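Local atomic coordinates of L-Ribose isomerase (Acinetobacter, PDB entry 4Q0S), a protein that isomerises the non-natural sugar L-ribose, its ideal substrate, probably to the ketose L-ribulose, in a pocket beside a metal site inside a cupin barrel. Residues 126-131 with 211-216; 130-135 with 183-188; 74-79 with 104-109. One frame throughout, in Å; residues are numbered along the deposited sequence.

Contact 1. Residues 126-131 with 211-216. With RB0 (D-ribitol), chain C.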
# COMPACT_ATOMS: atom_id res chain seq x y z
N TYR A 126 -10.07 8.37 15.14
CA TYR A 126 -9.22 8.69 14.00
C TYR A 126 -8.06 7.73 13.80
O TYR A 126 -7.43 7.27 14.75
CB TYR A 126 -8.62 10.10 14.14
CG TYR A 126 -9.61 11.16 14.53
CD1 TYR A 126 -10.79 11.35 13.82
CD2 TYR A 126 -9.35 12.00 15.62
CE1 TYR A 126 -11.69 12.34 14.17
CE2 TYR A 126 -10.25 13.00 15.99
CZ TYR A 126 -11.42 13.16 15.26
OH TYR A 126 -12.32 14.13 15.63
N GLU A 127 -7.76 7.47 12.53
CA GLU A 127 -6.65 6.62 12.14
C GLU A 127 -5.97 7.36 10.99
O GLU A 127 -6.56 7.53 9.93
CB GLU A 127 -7.18 5.26 11.64
CG GLU A 127 -6.09 4.31 11.16
CD GLU A 127 -6.64 3.17 10.32
OE1 GLU A 127 -7.65 2.56 10.72
OE2 GLU A 127 -6.04 2.88 9.26
N VAL A 128 -4.75 7.84 11.21
CA VAL A 128 -4.05 8.56 10.15
C VAL A 128 -3.47 7.54 9.17
O VAL A 128 -2.81 6.59 9.58
CB VAL A 128 -2.92 9.45 10.71
CG1 VAL A 128 -2.11 10.07 9.56
CG2 VAL A 128 -3.51 10.55 11.60
N VAL A 129 -3.75 7.73 7.89
CA VAL A 129 -3.26 6.82 6.86
C VAL A 129 -2.04 7.40 6.18
O VAL A 129 -1.07 6.68 5.88
CB VAL A 129 -4.35 6.54 5.81
CG1 VAL A 129 -3.86 5.51 4.78
CG2 VAL A 129 -5.62 6.05 6.50
N LEU A 130 -2.07 8.70 5.93
CA LEU A 130 -0.97 9.40 5.28
C LEU A 130 -0.85 10.81 5.84
O LEU A 130 -1.86 11.45 6.13
CB LEU A 130 -1.21 9.46 3.77
CG LEU A 130 -0.03 9.97 2.94
CD1 LEU A 130 1.01 8.86 2.86
CD2 LEU A 130 -0.49 10.36 1.54
N GLY A 131 0.38 11.28 5.99
CA GLY A 131 0.58 12.62 6.52
C GLY A 131 0.46 12.61 8.03
O GLY A 131 0.60 11.56 8.67
N LEU A 211 -3.23 15.30 4.19
CA LEU A 211 -3.50 14.48 5.35
C LEU A 211 -4.64 13.55 4.93
O LEU A 211 -5.65 14.00 4.39
CB LEU A 211 -3.97 15.35 6.53
CG LEU A 211 -4.73 14.58 7.62
CD1 LEU A 211 -3.83 13.51 8.20
CD2 LEU A 211 -5.20 15.56 8.72
N VAL A 212 -4.47 12.26 5.14
CA VAL A 212 -5.51 11.29 4.81
C VAL A 212 -5.83 10.56 6.09
O VAL A 212 -4.94 9.94 6.70
CB VAL A 212 -5.04 10.28 3.72
CG1 VAL A 212 -6.20 9.35 3.34
CG2 VAL A 212 -4.56 11.03 2.49
N VAL A 213 -7.08 10.63 6.52
CA VAL A 213 -7.50 10.00 7.76
C VAL A 213 -8.74 9.14 7.61
O VAL A 213 -9.70 9.52 6.94
CB VAL A 213 -7.80 11.06 8.85
CG1 VAL A 213 -8.14 10.37 10.19
CG2 VAL A 213 -6.61 11.98 9.02
N ARG A 214 -8.71 7.98 8.23
CA ARG A 214 -9.85 7.09 8.19
C ARG A 214 -10.66 7.34 9.47
O ARG A 214 -10.13 7.23 10.58
CB ARG A 214 -9.36 5.64 8.14
CG ARG A 214 -10.46 4.59 8.07
CD ARG A 214 -9.85 3.19 8.11
NE ARG A 214 -9.24 2.78 6.84
CZ ARG A 214 -9.83 1.96 5.97
NH1 ARG A 214 -9.21 1.63 4.85
NH2 ARG A 214 -11.03 1.46 6.24
N GLU A 215 -11.92 7.72 9.33
CA GLU A 215 -12.75 7.96 10.50
C GLU A 215 -13.77 6.84 10.67
O GLU A 215 -14.46 6.47 9.73
CB GLU A 215 -13.50 9.29 10.41
CG GLU A 215 -14.44 9.52 11.61
CD GLU A 215 -15.24 10.79 11.52
OE1 GLU A 215 -14.62 11.88 11.55
OE2 GLU A 215 -16.49 10.72 11.41
N VAL A 216 -13.84 6.31 11.89
CA VAL A 216 -14.79 5.27 12.23
C VAL A 216 -15.59 5.88 13.38
O VAL A 216 -15.06 6.11 14.46
CB VAL A 216 -14.07 3.98 12.69
CG1 VAL A 216 -15.07 3.02 13.30
CG2 VAL A 216 -13.40 3.31 11.50
C1 RB0 C . -17.02 17.06 9.35
O1 RB0 C . -17.80 17.90 8.52
C2 RB0 C . -17.57 15.64 9.30
O2 RB0 C . -18.81 15.58 10.01
C3 RB0 C . -16.55 14.64 9.87
O3 RB0 C . -16.98 13.31 9.61
C4 RB0 C . -16.30 14.82 11.37
O4 RB0 C . -17.39 15.51 11.96
C5 RB0 C . -15.01 15.59 11.61
O5 RB0 C . -14.69 15.60 13.00
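E127 and R214 face each other as a hydrogen-bonded pair between antiparallel strands 124-130 and 211-217 of the cupin barrel, close to a classic beta bulge. The E127 side chain can be traced outward. CB touches R214 O and R214 CB; CG is anti to the backbone N (chi1 178°), which sends the extended chain alongside R214, pointing the same way, and CD comes to R214 CD. At the tip, E127 OE1 meets R214 CD at 3.5 Å, while E127 OE2 stays 4.0 Å from R214 NE, too far for a salt bridge although the carboxylate and guanidinium planes are only 12° apart. The salt bridges of OE1 go elsewhere, to K190 and to R214 of the second subunit; R214 reciprocates with E127 of that subunit, so this face belongs to a subunit interface.

The bulge is evident where V129 N and L130 N both donate to V212 O, at 2.8 and 3.2 Å, and the register shifts by one residue. V212 N returns a bond to L130 O, and L130 CB packs 3.9 Å from V212 CG2.

The face bearing Y126, V128, V213 and E215 turns inward, against M133 of strand 132-137 and the sugar pocket. The Y126 ring offers its edge to E215, Y126 CE1 lying 4.0 Å from E215 OE1, and its OH bonds to E124, a cobalt ligand, which makes Y126 a second-shell residue of the metal. The E215 carboxylate forms a salt bridge with K104, and E215 OE2 accepts a hydrogen bond from O3 of D-ribitol at 3.2 Å.

Contact 2. Residues 130-135 with 183-188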
# COMPACT_ATOMS: atom_id res chain seq x y z
N LEU A 130 -2.07 8.70 5.93
CA LEU A 130 -0.97 9.40 5.28
C LEU A 130 -0.85 10.81 5.84
O LEU A 130 -1.86 11.45 6.13
CB LEU A 130 -1.21 9.46 3.77
CG LEU A 130 -0.03 9.97 2.94
CD1 LEU A 130 1.01 8.86 2.86
CD2 LEU A 130 -0.49 10.36 1.54
N GLY A 131 0.38 11.28 5.99
CA GLY A 131 0.58 12.62 6.52
C GLY A 131 0.46 12.61 8.03
O GLY A 131 0.60 11.56 8.67
N GLU A 132 0.20 13.77 8.62
CA GLU A 132 0.06 13.87 10.07
C GLU A 132 -1.15 14.72 10.36
O GLU A 132 -1.47 15.65 9.61
CB GLU A 132 1.31 14.48 10.70
CG GLU A 132 2.59 13.78 10.27
CD GLU A 132 3.68 13.82 11.33
OE1 GLU A 132 3.74 14.80 12.11
OE2 GLU A 132 4.50 12.88 11.36
N MET A 133 -1.82 14.41 11.45
CA MET A 133 -3.03 15.12 11.81
C MET A 133 -2.88 15.90 13.10
O MET A 133 -2.53 15.34 14.15
CB MET A 133 -4.17 14.11 11.92
CG MET A 133 -5.49 14.67 12.37
SD MET A 133 -6.61 13.31 12.71
CE MET A 133 -8.22 14.07 12.37
N GLU A 134 -3.13 17.20 13.02
CA GLU A 134 -3.05 18.05 14.20
C GLU A 134 -4.48 18.32 14.64
O GLU A 134 -5.25 18.99 13.95
CB GLU A 134 -2.31 19.35 13.89
CG GLU A 134 -0.81 19.14 13.74
CD GLU A 134 -0.02 20.44 13.64
OE1 GLU A 134 0.93 20.62 14.42
OE2 GLU A 134 -0.34 21.28 12.78
N VAL A 135 -4.82 17.75 15.80
CA VAL A 135 -6.15 17.88 16.36
C VAL A 135 -6.18 18.91 17.48
O VAL A 135 -5.30 18.93 18.34
CB VAL A 135 -6.64 16.52 16.92
CG1 VAL A 135 -8.12 16.60 17.29
CG2 VAL A 135 -6.42 15.42 15.89
N ARG A 183 -0.87 15.57 18.06
CA ARG A 183 -0.46 15.34 16.68
C ARG A 183 -0.46 13.83 16.47
O ARG A 183 0.29 13.10 17.12
CB ARG A 183 0.93 15.93 16.45
CG ARG A 183 1.36 15.94 14.98
CD ARG A 183 2.31 17.10 14.70
NE ARG A 183 2.84 17.06 13.34
CZ ARG A 183 3.49 18.06 12.75
NH1 ARG A 183 3.70 19.19 13.41
NH2 ARG A 183 3.95 17.92 11.52
N LEU A 184 -1.31 13.37 15.55
CA LEU A 184 -1.44 11.94 15.27
C LEU A 184 -0.72 11.55 13.99
O LEU A 184 -0.69 12.32 13.02
CB LEU A 184 -2.92 11.57 15.13
CG LEU A 184 -3.84 11.91 16.32
CD1 LEU A 184 -5.28 11.54 15.97
CD2 LEU A 184 -3.37 11.16 17.56
N ARG A 185 -0.15 10.35 13.98
CA ARG A 185 0.58 9.83 12.83
C ARG A 185 0.13 8.42 12.48
O ARG A 185 -0.55 7.76 13.26
CB ARG A 185 2.08 9.82 13.13
CG ARG A 185 2.72 11.19 13.15
CD ARG A 185 4.19 11.10 13.55
NE ARG A 185 4.34 11.13 14.99
CZ ARG A 185 4.28 12.24 15.72
NH1 ARG A 185 4.08 13.41 15.13
NH2 ARG A 185 4.40 12.18 17.04
N ALA A 186 0.53 7.96 11.30
CA ALA A 186 0.18 6.61 10.87
C ALA A 186 0.81 5.64 11.85
O ALA A 186 1.95 5.82 12.27
CB ALA A 186 0.71 6.35 9.46
N GLY A 187 0.05 4.62 12.24
CA GLY A 187 0.57 3.64 13.17
C GLY A 187 0.25 3.91 14.63
O GLY A 187 0.46 3.05 15.47
N ASP A 188 -0.25 5.11 14.93
CA ASP A 188 -0.59 5.42 16.32
C ASP A 188 -1.85 4.70 16.78
O ASP A 188 -2.62 4.19 15.96
CB ASP A 188 -0.83 6.93 16.50
CG ASP A 188 0.44 7.73 16.44
OD1 ASP A 188 1.52 7.16 16.66
OD2 ASP A 188 0.35 8.95 16.18
O HOH W 1 2.03 9.64 9.44
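The carboxylate of E132 and the guanidinium of R183 stand almost perpendicular, their planes 84° apart, where antiparallel strands 132-137 and 180-185 pair at the border of one sheet of the cupin barrel. E132 OE1 comes to the guanidinium edge and accepts a bent hydrogen bond from R183 NE, 2.7 Å away and tilted 25° from the guanidinium plane; R183 NH2 adds a weak bond to the same oxygen. These bonds would probably favour the charged form of E132. A further weak bond joins R185 NH1 to E132 OE1, but the placement of R185 against E132 is doubtful. One face of the R185 guanidinium has R183 O above it, offset toward the rim.

Torsions help to explain the reach: R183 has CG anti to the backbone N (chi1 -170°) and is extended from CG to NE, which carries NH1 to E134. R183 NH1 makes a salt bridge of 3.3 Å with E134 OE1, an oxygen that also hydrogen-bonds Y181, while OE2 of E134 pairs with R202. The result is a salt-bridge network over one face of the strand pair.

The other face is apolar. L184 CD1 rests against M133 SD, 3.9 Å away, and against V135 CG2, both on the same side of the methyl, and the group continues onto Y126 and V128 of strand 124-130. M133 and L184 exchange two nearly straight backbone hydrogen bonds beneath these side chains. Beyond them strand 180-185 leads into a type II turn, R185 to D188, and one water bridges G131 O and A186 N, 2.9 Å from A186 N.

Contact 3. Residues 74-79 with 104-109. With RB0 (D-ribitol), chain C.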
# COMPACT_ATOMS: atom_id res chain seq x y z
N MET A 74 -12.37 20.52 3.05
CA MET A 74 -11.86 19.17 3.09
C MET A 74 -12.68 18.27 2.19
O MET A 74 -13.72 18.68 1.67
CB MET A 74 -11.96 18.62 4.51
CG MET A 74 -13.40 18.32 4.90
SD MET A 74 -13.63 17.99 6.64
CE MET A 74 -12.72 16.44 6.79
N ILE A 75 -12.22 17.04 2.04
CA ILE A 75 -12.92 16.06 1.23
C ILE A 75 -13.27 14.88 2.12
O ILE A 75 -12.47 14.49 2.97
CB ILE A 75 -12.03 15.55 0.07
CG1 ILE A 75 -11.80 16.67 -0.93
CG2 ILE A 75 -12.68 14.33 -0.59
CD1 ILE A 75 -10.98 16.25 -2.12
N ILE A 76 -14.46 14.33 1.92
CA ILE A 76 -14.88 13.17 2.70
C ILE A 76 -15.52 12.17 1.75
O ILE A 76 -16.43 12.52 1.00
CB ILE A 76 -15.92 13.53 3.79
CG1 ILE A 76 -15.31 14.52 4.79
CG2 ILE A 76 -16.37 12.26 4.51
CD1 ILE A 76 -16.28 14.97 5.88
N PHE A 77 -15.01 10.94 1.77
CA PHE A 77 -15.56 9.87 0.96
C PHE A 77 -16.14 8.90 1.98
O PHE A 77 -15.41 8.22 2.69
CB PHE A 77 -14.47 9.17 0.13
CG PHE A 77 -13.87 10.04 -0.95
CD1 PHE A 77 -14.67 10.60 -1.94
CD2 PHE A 77 -12.50 10.28 -0.98
CE1 PHE A 77 -14.10 11.38 -2.96
CE2 PHE A 77 -11.92 11.05 -1.99
CZ PHE A 77 -12.72 11.60 -2.98
N GLU A 78 -17.46 8.87 2.06
CA GLU A 78 -18.15 8.01 3.01
C GLU A 78 -18.44 6.63 2.43
O GLU A 78 -19.18 6.50 1.45
CB GLU A 78 -19.44 8.72 3.43
CG GLU A 78 -20.35 7.95 4.35
CD GLU A 78 -21.59 8.75 4.70
OE1 GLU A 78 -21.52 9.61 5.60
OE2 GLU A 78 -22.64 8.54 4.05
N SER A 79 -17.86 5.60 3.04
CA SER A 79 -18.06 4.23 2.56
C SER A 79 -19.16 3.51 3.34
O SER A 79 -19.66 2.47 2.91
CB SER A 79 -16.77 3.42 2.68
OG SER A 79 -16.40 3.21 4.04
N LYS A 104 -15.50 6.61 6.88
CA LYS A 104 -15.20 7.54 5.80
C LYS A 104 -13.71 7.84 5.75
O LYS A 104 -12.98 7.60 6.72
CB LYS A 104 -15.95 8.86 5.99
CG LYS A 104 -15.40 9.73 7.11
CD LYS A 104 -16.46 10.03 8.17
CE LYS A 104 -16.89 8.77 8.90
NZ LYS A 104 -17.81 9.06 10.06
N LEU A 105 -13.26 8.34 4.61
CA LEU A 105 -11.88 8.71 4.41
C LEU A 105 -11.92 10.23 4.28
O LEU A 105 -12.73 10.77 3.53
CB LEU A 105 -11.34 8.11 3.11
CG LEU A 105 -9.83 8.30 2.93
CD1 LEU A 105 -9.10 7.51 4.01
CD2 LEU A 105 -9.40 7.82 1.54
N MET A 106 -11.07 10.92 5.02
CA MET A 106 -11.04 12.37 4.97
C MET A 106 -9.69 12.84 4.45
O MET A 106 -8.64 12.36 4.88
CB MET A 106 -11.32 12.95 6.35
CG MET A 106 -12.62 12.43 6.96
SD MET A 106 -13.09 13.21 8.50
CE MET A 106 -11.86 12.59 9.60
N ILE A 107 -9.73 13.78 3.52
CA ILE A 107 -8.51 14.30 2.95
C ILE A 107 -8.43 15.81 3.14
O ILE A 107 -9.28 16.56 2.67
CB ILE A 107 -8.41 13.95 1.45
CG1 ILE A 107 -8.51 12.43 1.29
CG2 ILE A 107 -7.09 14.46 0.88
CD1 ILE A 107 -8.37 11.94 -0.13
N VAL A 108 -7.39 16.23 3.85
CA VAL A 108 -7.15 17.62 4.16
C VAL A 108 -5.79 18.04 3.62
O VAL A 108 -4.76 17.44 3.95
CB VAL A 108 -7.19 17.84 5.69
CG1 VAL A 108 -6.92 19.29 6.01
CG2 VAL A 108 -8.55 17.40 6.23
N HIS A 109 -5.79 19.07 2.78
CA HIS A 109 -4.56 19.54 2.20
C HIS A 109 -3.78 20.42 3.17
O HIS A 109 -4.34 20.91 4.16
CB HIS A 109 -4.84 20.24 0.87
CG HIS A 109 -5.06 19.29 -0.26
ND1 HIS A 109 -6.17 18.47 -0.33
CD2 HIS A 109 -4.29 18.97 -1.33
CE1 HIS A 109 -6.07 17.69 -1.39
NE2 HIS A 109 -4.94 17.97 -2.01
C1 RB0 C . -17.02 17.06 9.35
O1 RB0 C . -17.80 17.90 8.52
C2 RB0 C . -17.57 15.64 9.30
O2 RB0 C . -18.81 15.58 10.01
C3 RB0 C . -16.55 14.64 9.87
O3 RB0 C . -16.98 13.31 9.61
C4 RB0 C . -16.30 14.82 11.37
O4 RB0 C . -17.39 15.51 11.96
C5 RB0 C . -15.01 15.59 11.61
O5 RB0 C . -14.69 15.60 13.00
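I75 O is approached by two groups of the neighbouring strand: I107 N donates to it at 2.9 Å, and M106 CA adds a C-H...O contact at 3.2 Å. The same pattern recurs two residues on, where F77 O receives L105 N and the K104 CA hydrogen. With the return bonds from I75 N and F77 N, four backbone hydrogen bonds hold strands 73-82 and 101-108 in a regular antiparallel register.

Alternate side chains separate two environments. I75, F77, L105 and I107 turn to the side where helix 19-35 packs on the strands. Here the F77 ring meets I107 CD1 with its edge, at F77 CE2, 4.1 Å away, and has I75 CG2 above one face, offset toward the rim.

I76, K104 and M106 lie on the opposite side. I76 and K104 run side by side, I76 CG2 being 3.7 Å from K104 CB, and I76 CG1 packs along M106 CG. M74 sends its methyl across M106, M74 CE to M106 SD 3.7 Å. Bends at chi2 (-122°) and chi3 (65°) turn the end of K104 away from strand 73-82, leaving NZ to the E215 salt bridge.

This side, mostly apolar but for K104, reaches the bound polyol: I76 CD1 stands 3.7 Å from C2 of D-ribitol, K104 CD 3.6 Å from its O3, and M106 SD beside C3. Such a pocket, lined by inward-facing strand residues, is characteristic of the cupin barrel.

How the contacts relate
Contacts 1 and 3 are buried and belong to one antiparallel sheet, in which strands 211-217 and 101-108 are neighbours; both touch the same D-ribitol, contact 1 through a carboxylate and contact 3 mainly through apolar side chains. Contact 2 lies in the other sheet and is only partly buried. It starts from the chain that contact 1 leaves, sharing L130 and G131, and its M133 CB packs 3.6 Å from V128 CG2, bringing the two sheets together. Its charges pair largely across its own strands, whereas those of E127 and R214 in contact 1 are matched partly across a subunit boundary. Contacts 2 and 3 do not touch, their nearest atoms being about 5 Å apart.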